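Local structure of endoglucanase (Clostridium thermocellum, 2E4T) at residues Gln110-Gly121 against Ala129-Phe139; Ser182-Trp190 against Val202-Ser211. The protein hydrolyses internal beta-1,4-glucosidic bonds of cellulose and xyloglucan, and this chain is its family 44 glycoside hydrolase module with a TIM-like barrel. All coordinates share one frame; numbering follows the deposited sequence.

Interaction 1. Residues Gln110-Gly121 against Ala129-Phe139; sequences QAAGYVSADGNG and APSSRWKEVKF
Strands 114-116 and 134-138 form an antiparallel ribbon in the excursion after barrel strand 104-109, with Val115 and Lys135 as the hydrogen-bonded pair: Val115 N gives to Lys135 O and Lys135 N to Val115 O, while Val137 N and Ala117 N carry the ladder on to Gly113 O and Arg133 O. On one face the Tyr114 ring takes Ala129 CB over its face, a CH-pi contact 3.4 Å from methyl to ring centroid, and water 1 joins Tyr114 OH to Glu136 OE1. On the other, Val115 CG1 lies 3.6 Å from Val137 CG2. Arg133, folded back by bends at chi2 and chi3 (-57° and -54°), grips Asp118 side-on, NE to OD2 at 2.8 Å and NH2 to OD1 at 2.9 Å, both on syn sides, the two planar groups nearly coplanar. NH2 also donates to Gly121 O, while NH1 bridges to Glu127. Asp118 OD1 accepts from Asn120 N too, in an Asx turn that fixes the carboxylate. Lys135 NZ bonds Asp153 O, next to the calcium site. Strand 134-138 is the middle of a three-stranded sheet, flanked by 114-116 and 155-157; Val137 rests on Met158 of helix 158-169, and Phe139 packs against helix 204-221.

Interaction 2. Residues Ser182-Trp190 against Val202-Ser211; sequences SIDNEPALW and VTAKELIEKS
Pro187 and Trp190 meet Val202 and Leu207 where the loop after barrel strand 180-183, with the first residue of helix 190-193, packs on the start of helix 204-221, part of the beta-alpha-beta crossover of the TIM-like barrel that leads to the neighbouring parallel strand 226-232. The first shell is mostly apolar. Pro187 CG lies 3.8 Å from Leu207 CD2, and Pro187 CB is as close to the other methyl, CD1. Val202 divides its methyls: CG1 rests 3.4 Å from Pro187 O, and CG2, anti to the backbone N, approaches Trp190 CZ3. At the end of strand 180-183, one deposited conformer of Ile183 brings CD1 to 3.7 Å from Ser211 CB. In the conformer modelled here, Glu206 OE2 comes to the edge of the indole near its plane, joined to Lys210 NZ in a salt bridge and hydrogen-bonded to His198, whose ring also meets Trp190; Lys210 NZ also bonds Ala111 O.

The next shell fixes the indole. Pro187 CA sits over the centre of the ring, 3.4 Å above its plane, and Trp190 NE1 donates to Asp184 OD1, an oxygen that also accepts from Asn185 N and Thr49. Thr203 is the N-cap, its OG1 taking the bond from Glu206 N. No direct hydrogen bond crosses between the segments; water 4 donates to Pro187 O at 2.9 Å and accepts from Val202 N at 3.1 Å.

How the interactions relate
Along the chain the two contacts follow in series, neither nesting nor crossing. Barrel strand 104-109 runs into 110-121, and interaction 1 closes the excursion that follows it when 129-139 returns; strand 155-157 and helix 158-169 then lead to barrel strand 180-183. Interaction 2 closes the loop after that strand, from its end to the start of helix 204-221. The centres lie about 16 Å apart, yet the contacts touch at Ala111: its N is 2.8 Å from Asp184 OD2 and its O 2.9 Å from Lys210 NZ, both probable hydrogen bonds. Together they tie the three-stranded sheet to two adjacent barrel strands and the helix outside them.

Interaction 1. Residues Gln110-Gly121 against Ala129-Phe139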
loop_
_atom_site.group_PDB
_atom_site.type_symbol
_atom_site.label_atom_id
_atom_site.label_comp_id
_atom_site.label_asym_id
_atom_site.label_seq_id
_atom_site.Cartn_x
_atom_site.Cartn_y
_atom_site.Cartn_z
ATOM N N GLN A 110 -0.552 -16.732 7.233
ATOM C CA GLN A 110 -1.523 -17.566 6.547
ATOM C C GLN A 110 -2.726 -17.856 7.464
ATOM O O GLN A 110 -2.577 -18.433 8.548
ATOM C CB GLN A 110 -0.816 -18.880 6.156
ATOM C CG GLN A 110 0.233 -18.667 5.065
ATOM C CD GLN A 110 1.415 -17.794 5.466
ATOM O OE1 GLN A 110 2.060 -18.031 6.510
ATOM N NE2 GLN A 110 1.716 -16.784 4.633
ATOM N N ALA A 111 -3.913 -17.445 6.996
ATOM C CA ALA A 111 -5.113 -17.556 7.778
ATOM C C ALA A 111 -6.257 -18.293 7.083
ATOM O O ALA A 111 -7.247 -18.636 7.726
ATOM C CB ALA A 111 -5.619 -16.196 8.290
ATOM N N ALA A 112 -6.173 -18.522 5.771
ATOM C CA ALA A 112 -7.277 -19.154 5.047
ATOM C C ALA A 112 -7.523 -20.586 5.569
ATOM O O ALA A 112 -8.653 -21.073 5.459
ATOM C CB ALA A 112 -7.026 -19.160 3.557
ATOM N N GLY A 113 -6.505 -21.232 6.086
ATOM C CA GLY A 113 -6.675 -22.422 6.910
ATOM C C GLY A 113 -5.674 -23.525 6.665
ATOM O O GLY A 113 -5.468 -24.365 7.551
ATOM N N TYR A 114 -5.064 -23.534 5.474
ATOM C CA TYR A 114 -4.146 -24.604 5.072
ATOM C C TYR A 114 -3.047 -23.989 4.191
ATOM O O TYR A 114 -3.266 -22.930 3.548
ATOM C CB TYR A 114 -4.885 -25.669 4.241
ATOM C CG TYR A 114 -5.935 -26.398 5.044
ATOM C CD1 TYR A 114 -5.625 -27.599 5.699
ATOM C CD2 TYR A 114 -7.231 -25.904 5.180
ATOM C CE1 TYR A 114 -6.575 -28.252 6.472
ATOM C CE2 TYR A 114 -8.188 -26.532 5.974
ATOM C CZ TYR A 114 -7.826 -27.722 6.612
ATOM O OH TYR A 114 -8.786 -28.356 7.391
ATOM N N VAL A 115 -1.935 -24.695 4.120
ATOM C CA VAL A 115 -0.807 -24.280 3.281
ATOM C C VAL A 115 -0.278 -25.523 2.529
ATOM O O VAL A 115 -0.488 -26.688 2.959
ATOM C CB VAL A 115 0.349 -23.625 4.108
ATOM C CG1 VAL A 115 -0.167 -22.306 4.691
ATOM C CG2 VAL A 115 0.864 -24.551 5.180
ATOM N N SER A 116 0.406 -25.279 1.420
ATOM C CA SER A 116 0.868 -26.391 0.585
ATOM C C SER A 116 1.751 -27.370 1.366
ATOM O O SER A 116 2.756 -26.976 2.002
ATOM C CB SER A 116 1.744 -25.836 -0.549
ATOM O OG SER A 116 0.951 -25.098 -1.468
ATOM N N ALA A 117 1.441 -28.668 1.245
ATOM C CA ALA A 117 2.282 -29.701 1.835
ATOM C C ALA A 117 3.489 -30.054 0.979
ATOM O O ALA A 117 4.423 -30.689 1.489
ATOM C CB ALA A 117 1.466 -30.974 2.054
ATOM N N ASP A 118 3.426 -29.742 -0.316
ATOM C CA ASP A 118 4.364 -30.278 -1.290
ATOM C C ASP A 118 4.473 -29.269 -2.433
ATOM O O ASP A 118 3.762 -28.258 -2.481
ATOM C CB ASP A 118 3.914 -31.670 -1.777
ATOM C CG ASP A 118 2.536 -31.591 -2.442
ATOM O OD1 ASP A 118 2.405 -30.877 -3.456
ATOM O OD2 ASP A 118 1.570 -32.245 -1.913
ATOM N N GLY A 119 5.380 -29.584 -3.357
ATOM C CA GLY A 119 5.543 -28.839 -4.592
ATOM C C GLY A 119 5.246 -29.701 -5.810
ATOM O O GLY A 119 5.901 -29.581 -6.842
ATOM N N ASN A 120 4.226 -30.551 -5.721
ATOM C CA ASN A 120 4.052 -31.629 -6.697
ATOM C C ASN A 120 3.173 -31.305 -7.876
ATOM O O ASN A 120 3.044 -32.171 -8.753
ATOM C CB ASN A 120 3.474 -32.914 -6.039
ATOM C CG ASN A 120 4.224 -33.409 -4.897
ATOM O OD1 ASN A 120 5.387 -33.186 -4.827
ATOM N ND2 ASN A 120 3.576 -34.207 -4.008
ATOM N N GLY A 121 2.647 -30.078 -7.992
ATOM C CA GLY A 121 1.855 -29.715 -9.153
ATOM C C GLY A 121 0.393 -29.507 -8.753
ATOM O O GLY A 121 0.054 -29.158 -7.593
ATOM N N ALA A 129 -8.684 -29.127 0.757
ATOM C CA ALA A 129 -8.245 -29.353 2.119
ATOM C C ALA A 129 -9.430 -29.734 3.005
ATOM O O ALA A 129 -10.537 -29.168 2.878
ATOM C CB ALA A 129 -7.616 -28.065 2.653
ATOM N N PRO A 130 -9.192 -30.604 4.016
ATOM C CA PRO A 130 -7.935 -31.276 4.304
ATOM C C PRO A 130 -7.691 -32.455 3.350
ATOM O O PRO A 130 -8.626 -33.182 2.973
ATOM C CB PRO A 130 -8.128 -31.799 5.738
ATOM C CG PRO A 130 -9.640 -32.018 5.842
ATOM C CD PRO A 130 -10.238 -30.873 5.046
ATOM N N SER A 131 -6.439 -32.628 2.983
ATOM C CA SER A 131 -6.001 -33.771 2.188
ATOM C C SER A 131 -4.497 -33.898 2.331
ATOM O O SER A 131 -3.839 -33.000 2.912
ATOM C CB SER A 131 -6.389 -33.637 0.716
ATOM O OG SER A 131 -5.473 -32.744 0.076
ATOM N N SER A 132 -3.925 -34.926 1.713
ATOM C CA SER A 132 -2.485 -35.106 1.751
ATOM C C SER A 132 -1.744 -33.938 1.102
ATOM O O SER A 132 -0.525 -33.784 1.330
ATOM C CB SER A 132 -2.080 -36.398 1.001
ATOM O OG SER A 132 -2.358 -36.298 -0.362
ATOM N N ARG A 133 -2.438 -33.124 0.297
ATOM C CA ARG A 133 -1.777 -32.017 -0.399
ATOM C C ARG A 133 -1.596 -30.780 0.499
ATOM O O ARG A 133 -0.958 -29.817 0.044
ATOM C CB ARG A 133 -2.570 -31.615 -1.643
ATOM C CG ARG A 133 -2.824 -32.784 -2.602
ATOM C CD ARG A 133 -1.572 -33.485 -3.085
ATOM N NE ARG A 133 -0.597 -32.574 -3.686
ATOM C CZ ARG A 133 -0.692 -32.066 -4.910
ATOM N NH1 ARG A 133 -1.726 -32.369 -5.694
ATOM N NH2 ARG A 133 0.261 -31.222 -5.331
ATOM N N TRP A 134 -2.149 -30.801 1.703
ATOM C CA TRP A 134 -2.181 -29.600 2.540
ATOM C C TRP A 134 -1.757 -29.907 3.949
ATOM O O TRP A 134 -2.003 -31.025 4.474
ATOM C CB TRP A 134 -3.641 -29.059 2.574
ATOM C CG TRP A 134 -4.199 -28.717 1.247
ATOM C CD1 TRP A 134 -5.130 -29.420 0.550
ATOM C CD2 TRP A 134 -3.865 -27.581 0.423
ATOM N NE1 TRP A 134 -5.424 -28.819 -0.643
ATOM C CE2 TRP A 134 -4.649 -27.675 -0.757
ATOM C CE3 TRP A 134 -2.937 -26.536 0.551
ATOM C CZ2 TRP A 134 -4.560 -26.717 -1.758
ATOM C CZ3 TRP A 134 -2.834 -25.607 -0.460
ATOM C CH2 TRP A 134 -3.649 -25.702 -1.601
ATOM N N LYS A 135 -1.236 -28.883 4.616
ATOM C CA LYS A 135 -1.051 -28.904 6.065
ATOM C C LYS A 135 -1.999 -27.884 6.695
ATOM O O LYS A 135 -2.187 -26.776 6.143
ATOM C CB LYS A 135 0.385 -28.536 6.437
ATOM C CG LYS A 135 1.440 -29.458 5.861
ATOM C CD LYS A 135 1.305 -30.894 6.297
ATOM C CE LYS A 135 2.412 -31.777 5.724
ATOM N NZ LYS A 135 2.220 -33.208 6.177
ATOM N N GLU A 136 -2.625 -28.252 7.807
ATOM C CA GLU A 136 -3.510 -27.364 8.512
ATOM C C GLU A 136 -2.716 -26.307 9.285
ATOM O O GLU A 136 -1.770 -26.664 9.996
ATOM C CB GLU A 136 -4.380 -28.192 9.498
ATOM C CG GLU A 136 -5.407 -27.327 10.245
ATOM C CD GLU A 136 -6.142 -28.062 11.322
ATOM O OE1 GLU A 136 -6.492 -29.251 11.121
ATOM O OE2 GLU A 136 -6.383 -27.446 12.411
ATOM N N VAL A 137 -3.113 -25.045 9.148
ATOM C CA VAL A 137 -2.487 -23.994 9.920
ATOM C C VAL A 137 -3.146 -23.860 11.272
ATOM O O VAL A 137 -4.383 -23.808 11.376
ATOM C CB VAL A 137 -2.615 -22.642 9.174
ATOM C CG1 VAL A 137 -2.109 -21.521 10.056
ATOM C CG2 VAL A 137 -1.796 -22.736 7.863
ATOM N N LYS A 138 -2.315 -23.817 12.318
ATOM C CA LYS A 138 -2.764 -23.428 13.651
ATOM C C LYS A 138 -2.011 -22.170 14.024
ATOM O O LYS A 138 -0.791 -22.052 13.751
ATOM C CB LYS A 138 -2.534 -24.550 14.673
ATOM C CG LYS A 138 -3.507 -25.696 14.466
ATOM C CD LYS A 138 -3.393 -26.717 15.560
ATOM C CE LYS A 138 -4.616 -27.645 15.666
ATOM N NZ LYS A 138 -4.762 -28.453 14.370
ATOM N N PHE A 139 -2.686 -21.231 14.685
ATOM C CA PHE A 139 -2.009 -19.992 14.998
ATOM C C PHE A 139 -1.042 -20.122 16.176
ATOM O O PHE A 139 0.012 -19.481 16.165
ATOM C CB PHE A 139 -3.030 -18.880 15.222
ATOM C CG PHE A 139 -3.907 -18.666 14.000
ATOM C CD1 PHE A 139 -3.400 -18.713 12.706
ATOM C CD2 PHE A 139 -5.253 -18.354 14.173
ATOM C CE1 PHE A 139 -4.232 -18.460 11.591
ATOM C CE2 PHE A 139 -6.058 -18.113 13.074
ATOM C CZ PHE A 139 -5.548 -18.190 11.812
HETATM O O HOH W 1 -7.782 -30.238 8.985
HETATM O O HOH W 2 0.504 -29.049 -2.085
HETATM O O HOH W 3 1.775 -34.260 -0.162
#

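Interaction 2. Residues Ser182-Trp190 against Val202-Ser211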
loop_
_atom_site.group_PDB
_atom_site.type_symbol
_atom_site.label_atom_id
_atom_site.label_comp_id
_atom_site.label_asym_id
_atom_site.label_seq_id
_atom_site.Cartn_x
_atom_site.Cartn_y
_atom_site.Cartn_z
ATOM N N SER A 182 0.614 -9.288 8.071
ATOM C CA SER A 182 -0.747 -9.210 7.553
ATOM C C SER A 182 -1.515 -10.494 7.838
ATOM O O SER A 182 -0.950 -11.604 7.761
ATOM C CB SER A 182 -0.677 -9.000 6.027
ATOM O OG SER A 182 -1.933 -8.954 5.382
ATOM N N ILE A 183 -2.812 -10.317 8.112
ATOM C CA ILE A 183 -3.733 -11.450 8.274
ATOM C C ILE A 183 -4.132 -11.926 6.831
ATOM O O ILE A 183 -5.178 -11.587 6.297
ATOM C CB ILE A 183 -4.939 -11.066 9.105
ATOM C CG1 ILE A 183 -4.515 -10.502 10.468
ATOM C CG2 ILE A 183 -5.788 -12.326 9.365
ATOM C CD1 ILE A 183 -5.527 -9.750 11.200
ATOM N N ASP A 184 -3.219 -12.678 6.221
ATOM C CA ASP A 184 -3.509 -13.246 4.891
ATOM C C ASP A 184 -3.756 -12.120 3.865
ATOM O O ASP A 184 -3.160 -11.026 3.975
ATOM C CB ASP A 184 -4.622 -14.311 5.004
ATOM C CG ASP A 184 -4.550 -15.425 3.990
ATOM O OD1 ASP A 184 -4.819 -15.139 2.794
ATOM O OD2 ASP A 184 -4.241 -16.583 4.388
ATOM N N ASN A 185 -4.553 -12.445 2.860
ATOM C CA ASN A 185 -4.703 -11.603 1.687
ATOM C C ASN A 185 -6.121 -11.847 1.139
ATOM O O ASN A 185 -6.507 -12.976 0.897
ATOM C CB ASN A 185 -3.703 -12.075 0.596
ATOM C CG ASN A 185 -3.766 -11.184 -0.634
ATOM O OD1 ASN A 185 -3.432 -9.959 -0.551
ATOM N ND2 ASN A 185 -4.250 -11.727 -1.743
ATOM N N GLU A 186 -6.871 -10.759 0.939
ATOM C CA GLU A 186 -8.139 -10.795 0.197
ATOM C C GLU A 186 -9.028 -11.949 0.651
ATOM O O GLU A 186 -9.452 -12.799 -0.148
ATOM C CB GLU A 186 -7.911 -10.797 -1.320
ATOM C CG GLU A 186 -7.154 -9.527 -1.738
ATOM C CD GLU A 186 -7.043 -9.321 -3.214
ATOM O OE1 GLU A 186 -7.393 -10.225 -4.029
ATOM O OE2 GLU A 186 -6.568 -8.201 -3.600
ATOM N N PRO A 187 -9.461 -11.939 1.917
ATOM C CA PRO A 187 -10.262 -13.067 2.432
ATOM C C PRO A 187 -11.591 -13.220 1.719
ATOM O O PRO A 187 -12.074 -14.381 1.585
ATOM C CB PRO A 187 -10.442 -12.709 3.926
ATOM C CG PRO A 187 -10.260 -11.198 3.971
ATOM C CD PRO A 187 -9.148 -10.948 2.965
ATOM N N ALA A 188 -12.248 -12.130 1.292
ATOM C CA ALA A 188 -13.494 -12.269 0.583
ATOM C C ALA A 188 -13.326 -12.901 -0.790
ATOM O O ALA A 188 -14.336 -13.295 -1.400
ATOM C CB ALA A 188 -14.260 -10.954 0.502
ATOM N N LEU A 189 -12.084 -12.995 -1.266
ATOM C CA LEU A 189 -11.787 -13.730 -2.521
ATOM C C LEU A 189 -11.186 -15.115 -2.227
ATOM O O LEU A 189 -10.903 -15.833 -3.193
ATOM C CB LEU A 189 -10.905 -12.933 -3.455
ATOM C CG LEU A 189 -11.553 -11.638 -3.975
ATOM C CD1 LEU A 189 -10.645 -10.994 -5.013
ATOM C CD2 LEU A 189 -12.953 -11.851 -4.541
ATOM N N TRP A 190 -11.055 -15.553 -0.975
ATOM C CA TRP A 190 -10.501 -16.887 -0.735
ATOM C C TRP A 190 -11.252 -17.943 -1.549
ATOM O O TRP A 190 -10.630 -18.859 -2.128
ATOM C CB TRP A 190 -10.549 -17.249 0.746
ATOM C CG TRP A 190 -9.546 -16.597 1.609
ATOM C CD1 TRP A 190 -8.341 -16.050 1.250
ATOM C CD2 TRP A 190 -9.613 -16.506 3.042
ATOM N NE1 TRP A 190 -7.657 -15.593 2.366
ATOM C CE2 TRP A 190 -8.412 -15.878 3.489
ATOM C CE3 TRP A 190 -10.575 -16.883 3.983
ATOM C CZ2 TRP A 190 -8.171 -15.636 4.854
ATOM C CZ3 TRP A 190 -10.335 -16.645 5.340
ATOM C CH2 TRP A 190 -9.142 -16.039 5.761
ATOM N N VAL A 202 -16.186 -16.743 2.717
ATOM C CA VAL A 202 -15.858 -16.437 4.098
ATOM C C VAL A 202 -16.985 -15.714 4.799
ATOM O O VAL A 202 -17.637 -14.791 4.248
ATOM C CB VAL A 202 -14.546 -15.626 4.180
ATOM C CG1 VAL A 202 -14.717 -14.203 3.637
ATOM C CG2 VAL A 202 -13.962 -15.660 5.574
ATOM N N THR A 203 -17.244 -16.079 6.052
ATOM C CA THR A 203 -18.194 -15.357 6.877
ATOM C C THR A 203 -17.508 -14.221 7.635
ATOM O O THR A 203 -16.297 -14.282 7.939
ATOM C CB THR A 203 -18.922 -16.318 7.854
ATOM O OG1 THR A 203 -17.955 -16.867 8.741
ATOM C CG2 THR A 203 -19.694 -17.395 7.120
ATOM N N ALA A 204 -18.290 -13.201 7.945
ATOM C CA ALA A 204 -17.781 -12.154 8.817
ATOM C C ALA A 204 -17.322 -12.738 10.176
ATOM O O ALA A 204 -16.270 -12.346 10.704
ATOM C CB ALA A 204 -18.855 -11.086 9.009
ATOM N N LYS A 205 -18.105 -13.666 10.723
ATOM C CA LYS A 205 -17.732 -14.257 12.015
ATOM C C LYS A 205 -16.401 -15.019 11.908
ATOM O O LYS A 205 -15.556 -14.895 12.817
ATOM C CB LYS A 205 -18.821 -15.193 12.528
ATOM C CG LYS A 205 -20.038 -14.445 13.053
ATOM C CD LYS A 205 -21.080 -15.399 13.655
ATOM C CE LYS A 205 -21.604 -16.499 12.740
ATOM N NZ LYS A 205 -22.276 -15.968 11.520
ATOM N N GLU A 206 -16.194 -15.809 10.857
ATOM C CA GLU A 206 -14.942 -16.542 10.748
ATOM C C GLU A 206 -13.778 -15.547 10.626
ATOM O O GLU A 206 -12.712 -15.754 11.219
ATOM C CB GLU A 206 -14.966 -17.480 9.518
ATOM C CG GLU A 206 -13.630 -18.177 9.281
ATOM C CD GLU A 206 -13.502 -19.114 8.102
ATOM O OE1 GLU A 206 -14.346 -20.009 7.921
ATOM O OE2 GLU A 206 -12.581 -18.868 7.305
ATOM N N LEU A 207 -13.957 -14.506 9.789
ATOM C CA LEU A 207 -12.832 -13.588 9.592
ATOM C C LEU A 207 -12.437 -12.925 10.912
ATOM O O LEU A 207 -11.227 -12.803 11.209
ATOM C CB LEU A 207 -13.176 -12.562 8.499
ATOM C CG LEU A 207 -12.025 -11.648 8.138
ATOM C CD1 LEU A 207 -10.764 -12.403 7.735
ATOM C CD2 LEU A 207 -12.476 -10.741 6.995
ATOM N N ILE A 208 -13.422 -12.478 11.707
ATOM C CA ILE A 208 -13.038 -11.886 13.014
ATOM C C ILE A 208 -12.374 -12.895 13.905
ATOM O O ILE A 208 -11.347 -12.594 14.543
ATOM C CB ILE A 208 -14.290 -11.259 13.723
ATOM C CG1 ILE A 208 -14.871 -10.119 12.939
ATOM C CG2 ILE A 208 -13.955 -10.863 15.136
ATOM C CD1 ILE A 208 -13.988 -9.053 12.611
ATOM N N GLU A 209 -12.958 -14.104 14.002
ATOM C CA GLU A 209 -12.367 -15.112 14.901
ATOM C C GLU A 209 -10.917 -15.353 14.553
ATOM O O GLU A 209 -10.039 -15.407 15.450
ATOM C CB GLU A 209 -13.205 -16.412 14.821
ATOM C CG GLU A 209 -14.507 -16.310 15.524
ATOM C CD GLU A 209 -15.205 -17.647 15.697
ATOM O OE1 GLU A 209 -14.605 -18.717 15.424
ATOM O OE2 GLU A 209 -16.382 -17.636 16.108
ATOM N N LYS A 210 -10.631 -15.541 13.255
ATOM C CA LYS A 210 -9.273 -15.812 12.832
ATOM C C LYS A 210 -8.354 -14.626 13.079
ATOM O O LYS A 210 -7.182 -14.789 13.468
ATOM C CB LYS A 210 -9.250 -16.187 11.357
ATOM C CG LYS A 210 -9.781 -17.562 11.065
ATOM C CD LYS A 210 -9.758 -17.875 9.608
ATOM C CE LYS A 210 -10.021 -19.365 9.390
ATOM N NZ LYS A 210 -9.853 -19.785 8.079
ATOM N N SER A 211 -8.858 -13.428 12.786
ATOM C CA SER A 211 -8.022 -12.243 12.923
ATOM C C SER A 211 -7.581 -12.044 14.373
ATOM O O SER A 211 -6.418 -11.739 14.683
ATOM C CB SER A 211 -8.797 -11.008 12.442
ATOM O OG SER A 211 -9.135 -11.134 11.070
HETATM O O HOH W 4 -14.080 -16.173 0.564
#